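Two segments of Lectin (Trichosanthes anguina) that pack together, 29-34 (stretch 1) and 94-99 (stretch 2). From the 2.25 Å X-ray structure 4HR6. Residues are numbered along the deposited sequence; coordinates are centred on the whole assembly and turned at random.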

# COMPACT_ATOMS: atom_id res chain seq x y z
N ALA B 29 16.71 21.41 -9.19
CA ALA B 29 16.86 22.57 -10.04
C ALA B 29 15.81 22.58 -11.12
O ALA B 29 15.19 21.55 -11.40
CB ALA B 29 18.23 22.56 -10.70
N TYR B 30 15.61 23.74 -11.74
CA TYR B 30 14.82 23.81 -12.97
C TYR B 30 15.32 24.91 -13.88
O TYR B 30 16.03 25.81 -13.45
CB TYR B 30 13.32 24.03 -12.67
CG TYR B 30 12.90 25.47 -12.46
CD1 TYR B 30 12.32 26.22 -13.50
CD2 TYR B 30 13.07 26.08 -11.25
CE1 TYR B 30 11.92 27.53 -13.31
CE2 TYR B 30 12.69 27.39 -11.04
CZ TYR B 30 12.11 28.10 -12.08
OH TYR B 30 11.73 29.39 -11.85
N GLN B 31 14.87 24.83 -15.13
CA GLN B 31 15.14 25.84 -16.14
C GLN B 31 13.86 26.14 -16.94
O GLN B 31 13.20 25.22 -17.42
CB GLN B 31 16.21 25.36 -17.11
CG GLN B 31 16.84 26.51 -17.90
CD GLN B 31 17.55 26.07 -19.17
OE1 GLN B 31 17.65 24.90 -19.47
NE2 GLN B 31 18.05 27.05 -19.92
N PRO B 32 13.49 27.43 -17.07
CA PRO B 32 12.46 27.75 -18.07
C PRO B 32 13.01 27.55 -19.48
O PRO B 32 14.12 27.97 -19.74
CB PRO B 32 12.17 29.24 -17.82
CG PRO B 32 12.87 29.61 -16.56
CD PRO B 32 13.95 28.60 -16.34
N ALA B 33 12.25 26.92 -20.36
CA ALA B 33 12.65 26.76 -21.78
C ALA B 33 12.92 28.10 -22.46
O ALA B 33 12.17 29.07 -22.29
CB ALA B 33 11.60 25.98 -22.55
N GLY B 34 14.02 28.15 -23.21
CA GLY B 34 14.44 29.36 -23.92
C GLY B 34 15.08 30.44 -23.07
O GLY B 34 15.13 31.61 -23.49
N ASN B 94 4.26 30.49 -13.03
CA ASN B 94 5.05 31.23 -12.08
C ASN B 94 6.53 30.85 -12.11
O ASN B 94 7.40 31.72 -11.94
CB ASN B 94 4.54 31.01 -10.66
CG ASN B 94 3.14 31.53 -10.44
OD1 ASN B 94 2.73 32.54 -11.00
ND2 ASN B 94 2.38 30.81 -9.63
N LEU B 95 6.81 29.56 -12.26
CA LEU B 95 8.18 29.08 -12.43
C LEU B 95 8.76 29.58 -13.74
O LEU B 95 9.91 29.98 -13.78
CB LEU B 95 8.26 27.55 -12.41
CG LEU B 95 8.08 26.76 -11.11
CD1 LEU B 95 8.86 25.45 -11.13
CD2 LEU B 95 8.45 27.55 -9.89
N PHE B 96 7.98 29.53 -14.80
CA PHE B 96 8.42 30.01 -16.10
C PHE B 96 8.84 31.48 -16.09
O PHE B 96 9.86 31.82 -16.68
CB PHE B 96 7.35 29.79 -17.16
CG PHE B 96 7.80 30.15 -18.55
CD1 PHE B 96 8.48 29.23 -19.33
CD2 PHE B 96 7.52 31.39 -19.08
CE1 PHE B 96 8.87 29.54 -20.61
CE2 PHE B 96 7.92 31.72 -20.37
CZ PHE B 96 8.60 30.79 -21.14
N ASN B 97 8.07 32.31 -15.39
CA ASN B 97 8.37 33.73 -15.24
C ASN B 97 9.34 34.01 -14.13
O ASN B 97 9.70 35.16 -13.91
CB ASN B 97 7.08 34.51 -14.95
CG ASN B 97 6.05 34.37 -16.05
OD1 ASN B 97 4.86 34.22 -15.79
ND2 ASN B 97 6.50 34.42 -17.29
N ALA B 98 9.73 32.97 -13.38
CA ALA B 98 10.63 33.11 -12.25
C ALA B 98 10.16 34.21 -11.30
O ALA B 98 10.94 35.02 -10.81
CB ALA B 98 12.05 33.37 -12.72
N ASP B 99 8.88 34.19 -10.99
CA ASP B 99 8.29 35.17 -10.09
C ASP B 99 8.65 34.88 -8.65
O ASP B 99 8.11 33.95 -8.06
CB ASP B 99 6.78 35.19 -10.27
CG ASP B 99 6.15 36.41 -9.69
OD1 ASP B 99 5.16 36.84 -10.28
OD2 ASP B 99 6.64 36.94 -8.65

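This is a small, mostly apolar contact in which the end of a strand leans against the C-terminal end of a helix, held by a single hydrogen bond from a buried tyrosine to a backbone carbonyl where the helix finishes. The touching residues are at least 63 apart in sequence, and the stretches bury 283 Å² between them.

Tyr 30 does the most. Its CA-to-CB bond points toward the helix, and with chi1 at 84° (p) the ring extends along the flank of Leu 95 until the hydroxyl reaches the backbone: Tyr 30 OH donates to Leu 95 O at 2.7 Å. That carbonyl already accepts the amide of Ala 98, with Ala 98 N to Leu 95 O at 3.0 Å, so the oxygen serves two donors, one local and one from the strand. The setting is the end of the helix. Ala 98 leaves the helix with positive phi (51°), and Asp 99 N bonds back to Asn 94 O at 3.0 Å, completing a Schellman motif; the tyrosine thus attaches to the very turn that ends the helix.

The same two residues also pack through their side chains. Leu 95, with chi1 m and chi2 t, sets its CD1 over one face of the Tyr 30 ring, 4.0 Å from the centroid and just 1° off the normal, a nearly ideal CH-pi arrangement. Tyr 30 CE1 lies 3.8 Å from Leu 95 CB. One tyrosine thus uses its hydroxyl and one face of its ring on a single partner. Beyond Leu 95, the hydroxyl end also meets Ala 98, whose small side chain comes within 4.1 Å, measured from Tyr 30 OH to Ala 98 CB.

Two residues along, strand alternation brings the next inward side chain to Pro 32, while Gln 31 between them points away and makes no contact. Pro 32 CA and Phe 96 CA are the nearest CA pair across the stretches, 5.0 Å apart, and Pro 32 CB packs 3.6 Å from Phe 96 O. Phe 96 begins by pointing away, yet the end of its side chain comes nearer, bringing Phe 96 CD1 to 4.0 Å from Pro 32 CB. Farther out, Phe 96 CE1 approaches Ala 33 O at 3.7 Å, extending the contact past the end of the strand. The proline and the carbonyl both sit obliquely to this ring, unlike the precise placement of Leu 95 over Tyr 30. The rule to read here is economy: the residue whose carbonyl accepts the hydroxyl also supplies the methyl over the ring.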